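Local coordinates for protein octenoyl-CoA reductase/carboxylase (PDB 4A0S) that probably catalyses the NADPH-dependent reductive carboxylation of 2-octenoyl-CoA, supplying an extender unit for cinnabaramide polyketide biosynthesis, at residues Gly119-Thr124 and Asp135-His140. Sequence-based numbering, arbitrary orientation.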
ATOM      1  N   GLY A 119      14.464  31.933  -3.556  1.00 15.14           N
ATOM      2  CA  GLY A 119      15.565  32.782  -3.867  1.00 15.40           C
ATOM      3  C   GLY A 119      16.282  32.416  -5.127  1.00 15.48           C
ATOM      4  O   GLY A 119      15.734  31.804  -6.031  1.00 15.46           O
ATOM      5  N   VAL A 120      17.529  32.830  -5.174  1.00 15.70           N
ATOM      6  CA  VAL A 120      18.304  32.711  -6.368  1.00 15.86           C
ATOM      7  C   VAL A 120      19.584  31.952  -6.072  1.00 15.68           C
ATOM      8  O   VAL A 120      20.294  32.255  -5.117  1.00 15.68           O
ATOM      9  CB  VAL A 120      18.647  34.098  -6.925  1.00 16.73           C
ATOM     10  CG1 VAL A 120      19.411  33.949  -8.197  1.00 16.93           C
ATOM     11  CG2 VAL A 120      17.377  34.915  -7.133  1.00 16.68           C
ATOM     12  N   VAL A 121      19.863  30.958  -6.906  1.00 15.57           N
ATOM     13  CA  VAL A 121      21.099  30.226  -6.805  1.00 15.49           C
ATOM     14  C   VAL A 121      22.230  31.187  -7.108  1.00 15.95           C
ATOM     15  O   VAL A 121      22.175  31.931  -8.089  1.00 16.70           O
ATOM     16  CB  VAL A 121      21.119  29.051  -7.795  1.00 15.39           C
ATOM     17  CG1 VAL A 121      22.443  28.343  -7.743  1.00 15.38           C
ATOM     18  CG2 VAL A 121      19.963  28.092  -7.492  1.00 15.01           C
ATOM     19  N   VAL A 122      23.240  31.205  -6.255  1.00 16.09           N
ATOM     20  CA  VAL A 122      24.405  32.040  -6.540  1.00 17.07           C
ATOM     21  C   VAL A 122      25.682  31.209  -6.699  1.00 17.45           C
ATOM     22  O   VAL A 122      26.593  31.591  -7.434  1.00 18.33           O
ATOM     23  CB  VAL A 122      24.552  33.199  -5.527  1.00 17.09           C
ATOM     24  CG1 VAL A 122      23.401  34.178  -5.688  1.00 16.86           C
ATOM     25  CG2 VAL A 122      24.595  32.679  -4.102  1.00 17.63           C
ATOM     26  N   ARG A 123      25.741  30.062  -6.034  1.00 17.18           N
ATOM     27  CA  ARG A 123      26.867  29.145  -6.196  1.00 17.51           C
ATOM     28  C   ARG A 123      26.379  27.724  -6.046  1.00 16.89           C
ATOM     29  O   ARG A 123      25.435  27.467  -5.316  1.00 16.63           O
ATOM     30  CB  ARG A 123      27.958  29.403  -5.149  1.00 17.92           C
ATOM     31  CG  ARG A 123      28.674  30.751  -5.282  1.00 19.04           C
ATOM     32  CD  ARG A 123      29.615  30.763  -6.477  1.00 21.11           C
ATOM     33  NE  ARG A 123      30.441  31.971  -6.488  1.00 21.53           N
ATOM     34  CZ  ARG A 123      30.027  33.180  -6.868  1.00 21.66           C
ATOM     35  NH1 ARG A 123      28.769  33.400  -7.268  1.00 21.03           N
ATOM     36  NH2 ARG A 123      30.879  34.184  -6.822  1.00 20.89           N
ATOM     37  N   THR A 124      27.039  26.806  -6.732  1.00 17.03           N
ATOM     38  CA  THR A 124      26.750  25.395  -6.570  1.00 16.86           C
ATOM     39  C   THR A 124      28.055  24.678  -6.336  1.00 16.99           C
ATOM     40  O   THR A 124      29.092  25.036  -6.936  1.00 17.77           O
ATOM     41  CB  THR A 124      26.102  24.795  -7.834  1.00 16.93           C
ATOM     42  OG1 THR A 124      27.049  24.816  -8.912  1.00 17.69           O
ATOM     43  CG2 THR A 124      24.861  25.571  -8.243  1.00 16.47           C
ATOM     44  N   ASP A 135      19.260  30.737 -11.107  1.00 19.05           N
ATOM     45  CA  ASP A 135      18.059  29.919 -11.088  1.00 18.53           C
ATOM     46  C   ASP A 135      17.208  30.299  -9.908  1.00 18.25           C
ATOM     47  O   ASP A 135      17.707  30.406  -8.773  1.00 17.50           O
ATOM     48  CB  ASP A 135      18.396  28.443 -10.961  1.00 18.59           C
ATOM     49  CG  ASP A 135      18.886  27.849 -12.254  1.00 19.21           C
ATOM     50  OD1 ASP A 135      18.800  28.514 -13.313  1.00 21.09           O
ATOM     51  OD2 ASP A 135      19.350  26.705 -12.211  1.00 19.52           O
ATOM     52  N   HIS A 136      15.923  30.477 -10.194  1.00 17.70           N
ATOM     53  CA  HIS A 136      14.944  30.802  -9.177  1.00 17.83           C
ATOM     54  C   HIS A 136      14.488  29.516  -8.534  1.00 17.24           C
ATOM     55  O   HIS A 136      14.017  28.596  -9.210  1.00 17.66           O
ATOM     56  CB  HIS A 136      13.766  31.537  -9.796  1.00 17.78           C
ATOM     57  CG  HIS A 136      14.071  32.960 -10.142  1.00 18.79           C
ATOM     58  ND1 HIS A 136      13.085  33.891 -10.385  1.00 18.94           N
ATOM     59  CD2 HIS A 136      15.249  33.626 -10.235  1.00 19.04           C
ATOM     60  CE1 HIS A 136      13.643  35.059 -10.651  1.00 19.90           C
ATOM     61  NE2 HIS A 136      14.955  34.928 -10.557  1.00 20.23           N
ATOM     62  N   VAL A 137      14.658  29.450  -7.227  1.00 16.98           N
ATOM     63  CA  VAL A 137      14.377  28.237  -6.491  1.00 16.66           C
ATOM     64  C   VAL A 137      13.535  28.496  -5.265  1.00 16.56           C
ATOM     65  O   VAL A 137      13.463  29.606  -4.744  1.00 16.70           O
ATOM     66  CB  VAL A 137      15.678  27.542  -6.023  1.00 16.53           C
ATOM     67  CG1 VAL A 137      16.514  27.099  -7.229  1.00 16.65           C
ATOM     68  CG2 VAL A 137      16.478  28.456  -5.111  1.00 16.62           C
ATOM     69  N   ILE A 138      12.880  27.447  -4.814  1.00 16.33           N
ATOM     70  CA  ILE A 138      12.430  27.418  -3.460  1.00 16.22           C
ATOM     71  C   ILE A 138      13.299  26.373  -2.817  1.00 16.03           C
ATOM     72  O   ILE A 138      13.860  25.513  -3.500  1.00 15.96           O
ATOM     73  CB  ILE A 138      10.956  27.094  -3.344  1.00 16.17           C
ATOM     74  CG1 ILE A 138      10.630  25.852  -4.179  1.00 16.05           C
ATOM     75  CG2 ILE A 138      10.143  28.316  -3.759  1.00 16.41           C
ATOM     76  CD1 ILE A 138       9.284  25.221  -3.866  1.00 15.97           C
ATOM     77  N   VAL A 139      13.462  26.494  -1.517  1.00 15.99           N
ATOM     78  CA  VAL A 139      14.175  25.508  -0.765  1.00 15.85           C
ATOM     79  C   VAL A 139      13.143  24.942   0.175  1.00 15.75           C
ATOM     80  O   VAL A 139      12.402  25.702   0.820  1.00 15.84           O
ATOM     81  CB  VAL A 139      15.324  26.119   0.032  1.00 15.96           C
ATOM     82  CG1 VAL A 139      15.910  25.082   0.987  1.00 15.86           C
ATOM     83  CG2 VAL A 139      16.376  26.706  -0.909  1.00 16.10           C
ATOM     84  N   HIS A 140      13.076  23.615   0.225  1.00 15.60           N
ATOM     85  CA  HIS A 140      12.299  22.929   1.244  1.00 15.53           C
ATOM     86  C   HIS A 140      13.254  22.352   2.289  1.00 15.52           C
ATOM     87  O   HIS A 140      14.449  22.265   2.050  1.00 15.54           O
ATOM     88  CB  HIS A 140      11.381  21.865   0.631  1.00 15.42           C
ATOM     89  CG  HIS A 140      12.108  20.708   0.030  1.00 15.33           C
ATOM     90  ND1 HIS A 140      12.641  19.691   0.790  1.00 15.28           N
ATOM     91  CD2 HIS A 140      12.370  20.392  -1.259  1.00 15.33           C
ATOM     92  CE1 HIS A 140      13.208  18.800  -0.003  1.00 15.24           C
ATOM     93  NE2 HIS A 140      13.068  19.209  -1.252  1.00 15.27           N
TER
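Gly-119 O accepts a hydrogen bond from Val-137 N at 2.9 Å, nearly straight at 172°, and the CA-H of His-136 also points at it. This belongs to an antiparallel beta hairpin in the GroES-like domain of a medium-chain dehydrogenase/reductase fold. Gly-119 N returns a bond to Val-137 O at 2.8 Å. Val-121 N reaches Asp-135 O, where the chain enters strand 136-139, in the plane of that carbonyl. The same oxygen receives a CA-H contact from Val-120. The strands diverge after these pairs, their short axes running at 106° to each other, N to C. At the backbone angles of Gly-119 a side chain would collide with the carbonyl oxygen of the residue before. Strand 64-73 binds strand 117-124 along its other edge, with a classic bulge at Val-122 and Arg-123 facing Leu-66. On one face, Val-120 and His-136 lie side by side. Val-120 CG2 approaches the imidazole obliquely, 4.0 Å from His-136 CD2, and Trp-193 also meets this ring. Val-137 lies on the other face and crosses Val-121 at about a right angle. Val-121 CG2, anti to its carbonyl carbon, touches Val-137 CG1 at 3.6 Å and Asp-135 CB at 3.8 Å.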